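Local atomic coordinates of extracellular solute-binding protein family 5 (Brucella melitensis, PDB entry 4ONY), a protein that probably binds a solute such as a peptide in the periplasm and delivers it to an ABC transporter for uptake. Residues A[304-309]-A[491-496]; A[317-322]-A[479-484]; A[333-338]-A[558-563]; A[374-379]-A[525-530]; A[381-386]-A[551-556]. One frame throughout, in Å; residues are numbered along the deposited sequence.

Contact 1 (A[304-309]-A[491-496]); sequences KGTPAD and SSLSPG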
# COMPACT_ATOMS: atom_id res chain seq x y z
N LYS A 304 -10.01 8.67 2.35
CA LYS A 304 -9.36 7.74 3.24
C LYS A 304 -8.26 8.50 3.97
O LYS A 304 -7.77 9.52 3.48
CB LYS A 304 -8.82 6.55 2.45
CG LYS A 304 -7.69 6.87 1.48
CD LYS A 304 -7.36 5.61 0.69
CE LYS A 304 -6.25 5.82 -0.34
NZ LYS A 304 -4.91 5.79 0.30
N GLY A 305 -7.89 7.97 5.13
CA GLY A 305 -6.83 8.52 5.92
C GLY A 305 -5.54 7.72 5.90
O GLY A 305 -4.57 8.12 6.51
N THR A 306 -5.51 6.59 5.19
CA THR A 306 -4.24 5.97 4.82
C THR A 306 -3.56 6.87 3.75
O THR A 306 -4.22 7.59 2.99
CB THR A 306 -4.44 4.56 4.26
OG1 THR A 306 -5.39 4.61 3.21
CG2 THR A 306 -4.92 3.63 5.34
N PRO A 307 -2.24 6.89 3.72
CA PRO A 307 -1.57 7.82 2.80
C PRO A 307 -1.75 7.49 1.32
O PRO A 307 -2.06 6.37 0.96
CB PRO A 307 -0.09 7.69 3.17
CG PRO A 307 0.04 6.41 3.94
CD PRO A 307 -1.31 6.07 4.52
N ALA A 308 -1.57 8.51 0.50
CA ALA A 308 -1.56 8.34 -0.94
C ALA A 308 -0.13 7.95 -1.33
O ALA A 308 0.85 8.52 -0.79
CB ALA A 308 -1.97 9.64 -1.59
N ASP A 309 0.02 6.98 -2.22
CA ASP A 309 1.33 6.51 -2.63
C ASP A 309 2.09 7.69 -3.26
O ASP A 309 1.51 8.48 -4.01
CB ASP A 309 1.19 5.37 -3.64
CG ASP A 309 0.76 4.05 -3.00
OD1 ASP A 309 0.72 3.90 -1.74
OD2 ASP A 309 0.50 3.15 -3.79
N SER A 491 2.83 3.19 0.14
CA SER A 491 2.87 3.83 1.44
C SER A 491 1.91 3.14 2.35
O SER A 491 0.95 2.50 1.89
CB SER A 491 2.50 5.31 1.32
OG SER A 491 1.14 5.40 0.88
N SER A 492 2.10 3.31 3.66
CA SER A 492 1.12 2.82 4.60
C SER A 492 1.18 3.58 5.90
O SER A 492 2.05 4.42 6.12
CB SER A 492 1.29 1.33 4.86
OG SER A 492 2.21 1.06 5.93
N LEU A 493 0.22 3.29 6.75
CA LEU A 493 0.17 3.85 8.09
C LEU A 493 1.10 3.09 9.05
O LEU A 493 1.19 3.48 10.19
CB LEU A 493 -1.27 3.82 8.64
CG LEU A 493 -2.20 4.91 8.13
CD1 LEU A 493 -3.60 4.84 8.74
CD2 LEU A 493 -1.65 6.30 8.36
N SER A 494 1.80 2.06 8.58
CA SER A 494 2.68 1.25 9.44
C SER A 494 4.05 1.08 8.83
O SER A 494 4.49 -0.05 8.60
CB SER A 494 2.06 -0.13 9.58
OG SER A 494 0.74 0.03 10.08
N PRO A 495 4.71 2.21 8.48
CA PRO A 495 6.04 2.03 7.96
C PRO A 495 6.88 1.25 8.98
O PRO A 495 6.77 1.46 10.21
CB PRO A 495 6.52 3.44 7.74
CG PRO A 495 5.74 4.27 8.69
CD PRO A 495 4.39 3.61 8.70
N GLY A 496 7.69 0.33 8.46
CA GLY A 496 8.51 -0.56 9.28
C GLY A 496 9.83 -0.90 8.60
O GLY A 496 10.51 -0.02 8.05
O HOH W 1 -1.69 3.77 2.02
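Thr306, Pro307 and Asp309 face Leu493, Ser492 and Ser491 in two loops that run in nearly opposite directions, 157° apart, with CA of Asp309 and CA of Ser491 at 5.1 Å. Ser491 grips one carboxylate oxygen twice. Its backbone N donates to Asp309 OD1 at 2.9 Å, almost straight, and comes from above the carboxylate plane. Its OG donates to Asp309 OD1 at 3.0 Å and uses the anti lone pair. Ser491 OG stands between its own N and carbonyl carbon (chi1 65°), near enough to the N for both donors to reach the same atom. The Pro307 ring lies beside this pair, with CG 3.4 Å from Ser491 OG and CD 3.9 Å from Leu493 CD2. Thr306 CG2 meets Leu493 CD1 at 3.8 Å, the two side chains crossing at about a right angle. Water 1 donates to Pro307 O and Ser491 O and so joins the backbones. The loops lie at the same end of the paired antiparallel strands 310-315 and 484-489, close to the centre of the chain. Two donors on a single oxygen would favour a charged Asp309 and restrict its rotation.

Contact 2 (A[317-322]-A[479-484]); sequences TRRPIF and TFDYDM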
# COMPACT_ATOMS: atom_id res chain seq x y z
N THR A 317 21.23 10.74 -6.80
CA THR A 317 22.22 11.56 -6.10
C THR A 317 23.62 10.99 -6.24
O THR A 317 24.59 11.67 -5.96
CB THR A 317 21.91 11.79 -4.58
OG1 THR A 317 22.10 10.59 -3.83
CG2 THR A 317 20.51 12.34 -4.36
N ARG A 318 23.75 9.74 -6.70
CA ARG A 318 25.08 9.19 -6.99
C ARG A 318 25.76 9.93 -8.16
O ARG A 318 26.98 9.86 -8.32
CB ARG A 318 25.00 7.68 -7.35
CG ARG A 318 24.33 6.82 -6.27
CD ARG A 318 24.04 5.41 -6.81
NE ARG A 318 23.24 4.55 -5.91
CZ ARG A 318 21.93 4.57 -5.82
NH1 ARG A 318 21.21 5.46 -6.49
NH2 ARG A 318 21.32 3.75 -4.98
N ARG A 319 24.99 10.51 -9.06
CA ARG A 319 25.58 11.20 -10.20
C ARG A 319 26.03 12.59 -9.77
O ARG A 319 25.26 13.32 -9.13
CB ARG A 319 24.57 11.29 -11.35
CG ARG A 319 24.15 9.93 -11.91
CD ARG A 319 24.94 9.60 -13.13
NE ARG A 319 24.93 8.17 -13.45
CZ ARG A 319 24.25 7.60 -14.44
NH1 ARG A 319 23.47 8.32 -15.27
NH2 ARG A 319 24.38 6.29 -14.62
N PRO A 320 27.27 13.00 -10.10
CA PRO A 320 27.71 14.30 -9.62
C PRO A 320 26.74 15.47 -9.96
O PRO A 320 26.58 16.44 -9.18
CB PRO A 320 29.05 14.47 -10.35
CG PRO A 320 29.57 13.05 -10.44
CD PRO A 320 28.37 12.20 -10.66
N ILE A 321 26.10 15.42 -11.11
CA ILE A 321 25.16 16.49 -11.46
C ILE A 321 24.11 16.74 -10.38
O ILE A 321 23.59 17.84 -10.29
CB ILE A 321 24.38 16.20 -12.77
CG1 ILE A 321 23.75 14.82 -12.71
CG2 ILE A 321 25.32 16.34 -13.96
CD1 ILE A 321 22.82 14.54 -13.87
N PHE A 322 23.78 15.71 -9.58
CA PHE A 322 22.69 15.79 -8.62
C PHE A 322 23.15 15.54 -7.17
O PHE A 322 22.33 15.28 -6.30
CB PHE A 322 21.60 14.77 -8.96
CG PHE A 322 20.80 15.05 -10.23
CD1 PHE A 322 20.52 16.35 -10.67
CD2 PHE A 322 20.21 14.01 -10.90
CE1 PHE A 322 19.77 16.59 -11.80
CE2 PHE A 322 19.44 14.23 -12.02
CZ PHE A 322 19.22 15.52 -12.47
N THR A 479 21.17 -1.41 -11.47
CA THR A 479 22.52 -0.90 -11.34
C THR A 479 22.51 0.61 -11.08
O THR A 479 23.54 1.23 -11.07
CB THR A 479 23.34 -1.12 -12.65
OG1 THR A 479 22.65 -0.52 -13.73
CG2 THR A 479 23.50 -2.66 -12.98
N PHE A 480 21.33 1.20 -10.93
CA PHE A 480 21.18 2.64 -10.73
C PHE A 480 21.78 3.41 -11.92
O PHE A 480 22.36 4.47 -11.72
CB PHE A 480 21.80 3.05 -9.40
CG PHE A 480 21.28 2.24 -8.23
CD1 PHE A 480 19.92 2.21 -7.95
CD2 PHE A 480 22.14 1.45 -7.46
CE1 PHE A 480 19.42 1.42 -6.92
CE2 PHE A 480 21.65 0.67 -6.40
CZ PHE A 480 20.28 0.65 -6.14
N ASP A 481 21.57 2.88 -13.14
CA ASP A 481 22.13 3.49 -14.36
C ASP A 481 21.17 4.53 -15.00
O ASP A 481 20.51 4.24 -15.98
CB ASP A 481 22.55 2.41 -15.36
CG ASP A 481 23.18 3.00 -16.59
OD1 ASP A 481 23.52 4.21 -16.59
OD2 ASP A 481 23.31 2.24 -17.55
N TYR A 482 21.02 5.69 -14.36
CA TYR A 482 20.14 6.76 -14.81
C TYR A 482 20.49 8.07 -14.06
O TYR A 482 21.08 8.03 -12.98
CB TYR A 482 18.65 6.40 -14.58
CG TYR A 482 18.37 5.97 -13.16
CD1 TYR A 482 18.15 6.91 -12.15
CD2 TYR A 482 18.35 4.62 -12.81
CE1 TYR A 482 17.93 6.51 -10.84
CE2 TYR A 482 18.14 4.22 -11.51
CZ TYR A 482 17.93 5.18 -10.52
OH TYR A 482 17.75 4.76 -9.24
N ASP A 483 20.10 9.20 -14.64
CA ASP A 483 20.15 10.49 -13.99
C ASP A 483 18.87 10.68 -13.18
O ASP A 483 18.91 10.95 -11.98
CB ASP A 483 20.28 11.64 -15.02
CG ASP A 483 21.60 11.61 -15.76
OD1 ASP A 483 22.59 11.10 -15.19
OD2 ASP A 483 21.64 12.10 -16.91
N MET A 484 17.74 10.55 -13.86
CA MET A 484 16.43 10.79 -13.27
C MET A 484 15.43 9.79 -13.85
O MET A 484 15.55 9.41 -15.07
CB MET A 484 15.98 12.23 -13.57
CG MET A 484 14.60 12.57 -13.04
SD MET A 484 14.10 14.30 -13.27
CE MET A 484 15.10 15.11 -12.03
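Arg318 and Phe480 form a flat cation-pi stack. The guanidinium lies on one face of the ring, with planes at 9° and Arg318 CZ 3.6 Å from the Phe480 ring centroid. The arginine chain is extended from CG to NE, and NH2 lies over the centre of the ring. The polar edge of Arg318 is held from outside: NH2 donates to Asn515 O and Arg508 O, and NH1 to Asn316 OD1.

Salt bridges centre on Arg319. Its chain bends at chi2 (-97°), which places CD 3.5 Å from Asp483 OD1. Its NH1 donates to Asp483 OD1 at 2.9 Å and its NH2 to Asp481 OD1 at 3.0 Å. Both oxygens lie in the guanidinium plane. Asp483 OD1 is approached from above its carboxylate, which stands 85° to the guanidinium. The Tyr482 carbonyl covers one guanidinium face. This polar network sits at a helix exit. Phe480 has positive phi and closes a Schellman motif after helix 470-478, and Asp481 centres an inverse gamma turn leading into strand 484-489.

Van der Waals contacts lie at the other end. Ile321 CD1 rests 3.7 Å from Asp483 CG. The Phe322 edge meets the backbone, with CE2 3.3 Å from Asp483 O. Phe322 CZ makes an apolar contact with Met484 CE at 4.2 Å, and the same ring meets Phe315 and Phe436 edge-to-face.

Contact 3 (A[333-338]-A[558-563]); sequences LLFDFE and VPLYHL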
# COMPACT_ATOMS: atom_id res chain seq x y z
N LEU A 333 11.75 23.13 -7.82
CA LEU A 333 10.83 24.27 -7.84
C LEU A 333 10.24 24.48 -9.24
O LEU A 333 9.21 25.14 -9.38
CB LEU A 333 11.58 25.55 -7.42
CG LEU A 333 12.14 25.58 -6.02
CD1 LEU A 333 13.08 26.77 -5.86
CD2 LEU A 333 11.04 25.59 -4.97
N LEU A 334 10.89 23.92 -10.27
CA LEU A 334 10.52 24.24 -11.64
C LEU A 334 9.37 23.42 -12.24
O LEU A 334 8.80 23.80 -13.29
CB LEU A 334 11.74 24.14 -12.54
CG LEU A 334 12.84 25.10 -12.17
CD1 LEU A 334 14.04 24.82 -13.01
CD2 LEU A 334 12.40 26.55 -12.40
N PHE A 335 9.00 22.31 -11.59
CA PHE A 335 7.86 21.57 -12.05
C PHE A 335 6.55 22.38 -11.84
O PHE A 335 6.27 22.84 -10.72
CB PHE A 335 7.74 20.23 -11.39
CG PHE A 335 6.50 19.48 -11.85
CD1 PHE A 335 6.42 19.03 -13.15
CD2 PHE A 335 5.42 19.29 -11.00
CE1 PHE A 335 5.28 18.40 -13.60
CE2 PHE A 335 4.29 18.64 -11.45
CZ PHE A 335 4.22 18.21 -12.75
N ASP A 336 5.80 22.61 -12.92
CA ASP A 336 4.55 23.39 -12.86
C ASP A 336 3.37 22.45 -12.79
O ASP A 336 2.83 22.03 -13.80
CB ASP A 336 4.44 24.36 -14.03
CG ASP A 336 3.28 25.32 -13.88
OD1 ASP A 336 2.34 25.03 -13.10
OD2 ASP A 336 3.31 26.38 -14.57
N PHE A 337 2.99 22.11 -11.56
CA PHE A 337 1.90 21.20 -11.37
C PHE A 337 0.57 21.80 -11.85
O PHE A 337 -0.27 21.08 -12.41
CB PHE A 337 1.72 20.74 -9.93
CG PHE A 337 0.45 19.96 -9.71
CD1 PHE A 337 0.25 18.75 -10.35
CD2 PHE A 337 -0.56 20.45 -8.91
CE1 PHE A 337 -0.94 18.03 -10.20
CE2 PHE A 337 -1.76 19.73 -8.72
CZ PHE A 337 -1.94 18.51 -9.36
N GLU A 338 0.36 23.07 -11.58
CA GLU A 338 -0.94 23.67 -11.86
C GLU A 338 -1.20 23.70 -13.36
O GLU A 338 -2.31 23.41 -13.81
CB GLU A 338 -1.08 25.05 -11.22
CG GLU A 338 -1.24 25.04 -9.70
CD GLU A 338 -0.01 24.52 -8.96
OE1 GLU A 338 1.12 24.94 -9.32
OE2 GLU A 338 -0.17 23.69 -8.01
N VAL A 558 11.09 14.94 -6.63
CA VAL A 558 10.23 16.07 -6.93
C VAL A 558 8.83 15.46 -6.85
O VAL A 558 8.42 14.71 -7.72
CB VAL A 558 10.42 16.62 -8.34
CG1 VAL A 558 9.53 17.83 -8.58
CG2 VAL A 558 11.90 16.95 -8.59
N PRO A 559 8.11 15.73 -5.77
CA PRO A 559 6.83 15.06 -5.57
C PRO A 559 5.80 15.54 -6.61
O PRO A 559 5.72 16.75 -6.89
CB PRO A 559 6.47 15.44 -4.13
CG PRO A 559 7.08 16.81 -3.94
CD PRO A 559 8.37 16.78 -4.75
N LEU A 560 5.01 14.62 -7.16
CA LEU A 560 4.08 14.96 -8.22
C LEU A 560 2.68 15.09 -7.67
O LEU A 560 2.37 16.12 -7.07
CB LEU A 560 4.22 13.95 -9.37
CG LEU A 560 5.53 14.06 -10.15
CD1 LEU A 560 5.74 12.97 -11.21
CD2 LEU A 560 5.66 15.44 -10.77
N TYR A 561 1.84 14.05 -7.81
CA TYR A 561 0.43 14.20 -7.58
C TYR A 561 -0.26 12.86 -7.36
O TYR A 561 0.28 11.79 -7.65
CB TYR A 561 -0.23 14.96 -8.75
CG TYR A 561 0.25 14.43 -10.09
CD1 TYR A 561 -0.19 13.21 -10.57
CD2 TYR A 561 1.15 15.13 -10.82
CE1 TYR A 561 0.28 12.70 -11.78
CE2 TYR A 561 1.58 14.67 -12.02
CZ TYR A 561 1.16 13.45 -12.49
OH TYR A 561 1.63 13.02 -13.69
N HIS A 562 -1.47 12.95 -6.84
CA HIS A 562 -2.26 11.81 -6.44
C HIS A 562 -3.72 12.21 -6.56
O HIS A 562 -4.04 13.42 -6.63
CB HIS A 562 -1.95 11.43 -4.98
CG HIS A 562 -2.37 12.46 -3.99
ND1 HIS A 562 -1.64 13.61 -3.74
CD2 HIS A 562 -3.48 12.56 -3.23
CE1 HIS A 562 -2.29 14.39 -2.90
NE2 HIS A 562 -3.41 13.77 -2.56
N LEU A 563 -4.60 11.23 -6.51
CA LEU A 563 -6.03 11.49 -6.57
C LEU A 563 -6.54 11.71 -5.15
O LEU A 563 -6.36 10.88 -4.34
CB LEU A 563 -6.75 10.28 -7.21
CG LEU A 563 -6.54 10.16 -8.72
CD1 LEU A 563 -7.24 8.93 -9.22
CD2 LEU A 563 -7.04 11.40 -9.45
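The Phe335 ring carries Leu560 CD2 over one face. This is a CH-pi contact, with Leu560 CD2 3.8 Å from the Phe335 ring centroid and 19° off the ring normal. The methyl is shifted toward the rim, and its nearest ring atom is Phe335 CE2 at 3.5 Å. The two side chains cross at about a right angle. The Tyr561 ring takes Phe335 CZ at its edge, where Phe335 CZ and Tyr561 CE2 are 4.5 Å apart. Phe337 meets Tyr561 rim to rim, neither ring lying over the face of the other. Their centroids are 5.8 Å apart and their planes differ by 27°. The closest atoms there are Phe337 CE1 and Tyr561 CB, at 3.5 Å.

CG is anti to the backbone N in both phenylalanines (chi1 178° in Phe335), and CB of each points at the other segment. Phe335 also uses its CB, which lies 4.1 Å from Val558 CG1. All five touching residues are buried, and no hydrogen bond crosses the contact. Between the two phenylalanines, Asp336 takes the N-cap position of helix 337-344, and its OD1 accepts from Trp339 N.

The contact thus packs the turn before helix 337-344 and the first residue of that helix on strand 557-562, which runs between strands 350-351 and 310-315 in the mixed sheet of this part of the protein. Helix 443-458 adds cover, with Ile448 touching Phe335 and Tyr561, and Tyr452 touching Val558.

Contact 4 (A[374-379]-A[525-530]); sequences ELLAPF and DAMIEA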
# COMPACT_ATOMS: atom_id res chain seq x y z
N GLU A 374 13.71 16.77 19.66
CA GLU A 374 14.67 15.94 20.42
C GLU A 374 15.39 14.96 19.51
O GLU A 374 16.60 14.87 19.54
CB GLU A 374 13.92 15.22 21.53
CG GLU A 374 14.79 14.32 22.37
CD GLU A 374 14.02 13.58 23.46
OE1 GLU A 374 12.93 12.99 23.25
OE2 GLU A 374 14.56 13.56 24.56
N LEU A 375 14.65 14.29 18.64
CA LEU A 375 15.21 13.30 17.73
C LEU A 375 16.18 13.94 16.71
O LEU A 375 17.17 13.34 16.35
CB LEU A 375 14.11 12.59 16.96
CG LEU A 375 13.32 11.54 17.73
CD1 LEU A 375 12.11 11.08 16.91
CD2 LEU A 375 14.20 10.35 18.13
N LEU A 376 15.85 15.14 16.24
CA LEU A 376 16.55 15.76 15.18
C LEU A 376 17.72 16.65 15.68
O LEU A 376 18.56 17.03 14.89
CB LEU A 376 15.58 16.58 14.34
CG LEU A 376 14.59 15.74 13.52
CD1 LEU A 376 13.43 16.57 13.02
CD2 LEU A 376 15.31 15.09 12.35
N ALA A 377 17.77 16.98 16.95
CA ALA A 377 18.81 17.89 17.47
C ALA A 377 20.25 17.43 17.17
O ALA A 377 21.12 18.23 16.89
CB ALA A 377 18.62 18.06 18.98
N PRO A 378 20.52 16.13 17.17
CA PRO A 378 21.87 15.71 16.82
C PRO A 378 22.23 15.86 15.32
O PRO A 378 23.37 15.59 14.96
CB PRO A 378 21.87 14.21 17.17
CG PRO A 378 20.82 14.08 18.21
CD PRO A 378 19.74 15.01 17.71
N PHE A 379 21.29 16.30 14.48
CA PHE A 379 21.50 16.35 13.05
C PHE A 379 21.19 17.73 12.56
O PHE A 379 20.24 17.92 11.81
CB PHE A 379 20.63 15.28 12.36
CG PHE A 379 20.88 13.91 12.88
CD1 PHE A 379 22.06 13.20 12.52
CD2 PHE A 379 19.99 13.33 13.78
CE1 PHE A 379 22.31 11.97 13.05
CE2 PHE A 379 20.24 12.09 14.32
CZ PHE A 379 21.39 11.41 13.94
N ASP A 525 18.85 7.36 8.75
CA ASP A 525 18.99 6.10 9.47
C ASP A 525 18.47 6.22 10.89
O ASP A 525 17.78 5.33 11.38
CB ASP A 525 20.43 5.62 9.49
CG ASP A 525 20.98 5.28 8.09
OD1 ASP A 525 20.27 5.22 7.09
OD2 ASP A 525 22.19 5.09 7.97
N ALA A 526 18.80 7.32 11.56
CA ALA A 526 18.36 7.53 12.95
C ALA A 526 16.83 7.65 13.09
O ALA A 526 16.25 7.16 14.07
CB ALA A 526 19.02 8.76 13.55
N MET A 527 16.15 8.29 12.13
CA MET A 527 14.69 8.38 12.20
C MET A 527 14.01 7.01 11.95
O MET A 527 13.00 6.72 12.53
CB MET A 527 14.14 9.45 11.23
CG MET A 527 14.59 10.88 11.55
SD MET A 527 14.53 11.44 13.28
CE MET A 527 16.17 11.07 13.84
N ILE A 528 14.61 6.18 11.08
CA ILE A 528 14.11 4.82 10.87
C ILE A 528 14.28 4.02 12.19
O ILE A 528 13.33 3.30 12.62
CB ILE A 528 14.81 4.11 9.70
CG1 ILE A 528 14.48 4.80 8.38
CG2 ILE A 528 14.38 2.62 9.61
CD1 ILE A 528 15.36 4.33 7.22
N GLU A 529 15.43 4.15 12.82
CA GLU A 529 15.62 3.49 14.12
C GLU A 529 14.55 3.93 15.12
O GLU A 529 14.00 3.11 15.82
CB GLU A 529 17.01 3.75 14.70
CG GLU A 529 18.11 3.13 13.87
CD GLU A 529 19.49 3.64 14.23
OE1 GLU A 529 19.68 4.05 15.42
OE2 GLU A 529 20.36 3.58 13.31
N ALA A 530 14.29 5.24 15.17
CA ALA A 530 13.34 5.78 16.11
C ALA A 530 11.93 5.27 15.82
O ALA A 530 11.23 4.91 16.74
CB ALA A 530 13.35 7.30 16.07
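Leu376 O accepts the backbone N of Phe379 at 2.9 Å, the bond of a type I turn from Leu376 to Phe379. Phe379 points at helix 522-533, and the end of Leu376 reaches it. No hydrogen bond crosses between the segments. The contact is apolar, and Met527 lies at its middle.

The Met527 chain bends at chi2 (-45°) and at chi3 (93°). The first bend sets SD, and the second sets CE. SD touches two leucines of the other segment. It is 3.8 Å from Leu376 CD2, those side chains crossing at about a right angle, and 3.9 Å from Leu375 CB. The methyl CE reaches the backbone as well, 3.5 Å from Leu375 O. That carbonyl oxygen also lies in the plane of the Phe379 ring, at its edge.

Two alanines one helical turn apart receive the remaining side chains. Ala530 CB meets Leu375 CD2 at 3.8 Å. Ala526 CB lies 3.6 Å from Phe379 CZ and about as far from CE2, oblique to the ring. Phe379 also touches Pro522 and Ala523, near the start of the same helix.

Helix 537-553 also packs here: Val550 touches Leu376, Ala546 and Leu547 touch Met527, and Ala543 touches Ala530. Met527 packs on the two leucines, while Leu375 and Phe379 pack on Ala530 and Ala526. With no polar bond across it, the contact rests on apolar packing, with Leu376 and Met527 buried and the others partly open to solvent.

Contact 5 (A[381-386]-A[551-556]); sequences GAVRED and LISGDY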
# COMPACT_ATOMS: atom_id res chain seq x y z
N GLY A 381 21.87 20.00 10.35
CA GLY A 381 21.63 20.44 8.97
C GLY A 381 20.51 19.73 8.21
O GLY A 381 20.18 20.12 7.07
N ALA A 382 19.93 18.71 8.83
CA ALA A 382 19.14 17.68 8.17
C ALA A 382 17.75 18.12 7.72
O ALA A 382 17.21 17.56 6.76
CB ALA A 382 19.04 16.48 9.06
N VAL A 383 17.18 19.10 8.42
CA VAL A 383 15.88 19.59 8.13
C VAL A 383 15.92 21.11 7.92
O VAL A 383 16.52 21.83 8.69
CB VAL A 383 14.91 19.26 9.27
CG1 VAL A 383 13.53 19.83 8.94
CG2 VAL A 383 14.87 17.75 9.47
N ARG A 384 15.31 21.55 6.83
CA ARG A 384 15.30 22.94 6.45
C ARG A 384 14.33 23.65 7.42
O ARG A 384 13.32 23.05 7.85
CB ARG A 384 14.76 23.00 5.01
CG ARG A 384 15.14 24.17 4.17
CD ARG A 384 15.09 23.86 2.68
NE ARG A 384 13.75 23.44 2.26
CZ ARG A 384 13.50 22.44 1.43
NH1 ARG A 384 14.48 21.69 0.90
NH2 ARG A 384 12.23 22.14 1.14
N GLU A 385 14.64 24.88 7.77
CA GLU A 385 13.81 25.64 8.66
C GLU A 385 12.31 25.65 8.26
O GLU A 385 11.44 25.49 9.13
CB GLU A 385 14.32 27.11 8.76
CG GLU A 385 13.41 27.95 9.64
CD GLU A 385 13.89 29.39 9.84
OE1 GLU A 385 13.82 30.22 8.88
OE2 GLU A 385 14.26 29.69 10.98
N ASP A 386 12.01 25.90 6.99
CA ASP A 386 10.58 25.93 6.56
C ASP A 386 9.89 24.56 6.75
O ASP A 386 8.74 24.48 7.15
CB ASP A 386 10.36 26.50 5.13
CG ASP A 386 11.13 25.74 4.01
OD1 ASP A 386 11.88 24.75 4.24
OD2 ASP A 386 10.97 26.18 2.84
N LEU A 551 13.48 13.67 4.64
CA LEU A 551 13.40 13.25 3.28
C LEU A 551 12.99 14.40 2.35
O LEU A 551 13.60 14.60 1.28
CB LEU A 551 12.44 12.06 3.14
CG LEU A 551 12.83 10.75 3.77
CD1 LEU A 551 11.69 9.73 3.66
CD2 LEU A 551 14.10 10.16 3.13
N ILE A 552 11.99 15.16 2.76
CA ILE A 552 11.59 16.36 2.04
C ILE A 552 12.77 17.35 1.93
O ILE A 552 12.97 17.96 0.87
CB ILE A 552 10.42 17.08 2.72
CG1 ILE A 552 9.15 16.24 2.61
CG2 ILE A 552 10.19 18.47 2.09
CD1 ILE A 552 8.07 16.63 3.62
N SER A 553 13.53 17.49 3.02
CA SER A 553 14.62 18.46 3.11
C SER A 553 15.84 18.07 2.28
O SER A 553 16.71 18.88 2.03
CB SER A 553 15.04 18.69 4.55
OG SER A 553 13.99 19.27 5.31
N GLY A 554 15.88 16.82 1.83
CA GLY A 554 16.91 16.36 0.93
C GLY A 554 16.60 16.55 -0.55
O GLY A 554 17.48 16.32 -1.38
N ASP A 555 15.37 16.91 -0.90
CA ASP A 555 14.94 16.95 -2.30
C ASP A 555 15.45 15.72 -3.11
O ASP A 555 16.10 15.84 -4.16
CB ASP A 555 15.32 18.28 -2.95
CG ASP A 555 14.55 19.43 -2.36
OD1 ASP A 555 13.39 19.67 -2.82
OD2 ASP A 555 15.08 20.08 -1.44
N TYR A 556 15.11 14.54 -2.60
CA TYR A 556 15.44 13.31 -3.29
C TYR A 556 14.43 13.00 -4.39
O TYR A 556 14.80 12.43 -5.39
CB TYR A 556 15.52 12.16 -2.29
CG TYR A 556 16.57 12.38 -1.21
CD1 TYR A 556 17.90 12.47 -1.55
CD2 TYR A 556 16.24 12.48 0.10
CE1 TYR A 556 18.88 12.66 -0.61
CE2 TYR A 556 17.20 12.65 1.07
CZ TYR A 556 18.52 12.73 0.73
OH TYR A 556 19.47 12.94 1.71
O HOH W 2 11.92 19.85 -0.72
O HOH W 3 17.32 21.47 1.51
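Arg384 and Asp555 cross at about a right angle, yet their guanidinium and carboxylate planes are only 22° apart. The meeting is one-pronged. Arg384 NH1 donates to Asp555 OD2 at 2.9 Å, on the syn side, with a bent angle of 138°. A turn at chi3 (59°) sets NE, which donates to Asp386 OD1 at 3.0 Å on its syn lone pair. One arginine therefore joins two aspartates in a salt-bridge network. Two waters sit in the guanidinium plane and extend it. Water 2 accepts from Arg384 NH2 and donates to Ile552 O and Asp555 OD1. Water 3 accepts from Arg384 NH1 and donates to Ser553 O.

Ser553 faces the backbone of the other segment. Its OG accepts from Arg384 N at 3.0 Å, nearly straight, and is also hydrogen-bonded to Arg549 O. Its CB rests 3.3 Å from Ala382 O.

Arg384 stands at the N-cap position of helix 385-389, and Asp555 just past the end of helix 537-553, so the contact ties the start of one helix to the end of another. Val387 packs on Ile552 and Ser553, while Gln329 of helix 325-333 touches both Arg384 and Asp555.

Contacts 4 and 5 are neighbours, with centres 13 Å apart, and touch through Leu376 CD2 and Val383 CG2 at 3.9 Å. Helix 537-553 packs against contact 4, ends in contact 5, and leads on to strand 557-562 of contact 3. Contact 5 also meets contact 2, where Thr317 CG2 lies 3.8 Å from Tyr556 CD1. Contact 3 meets contact 1, where Ala308 CB lies 3.7 Å from His562 CD2. Contact 1 is near the chain centre, about 7 Å away, while the other four lie 21 to 27 Å from it. The 1-ethoxy-2-(2-ethoxyethoxy)ethane pocket of Gln222, Gln225, Arg226, Tyr256 and Tyr257 shares no residue with any contact.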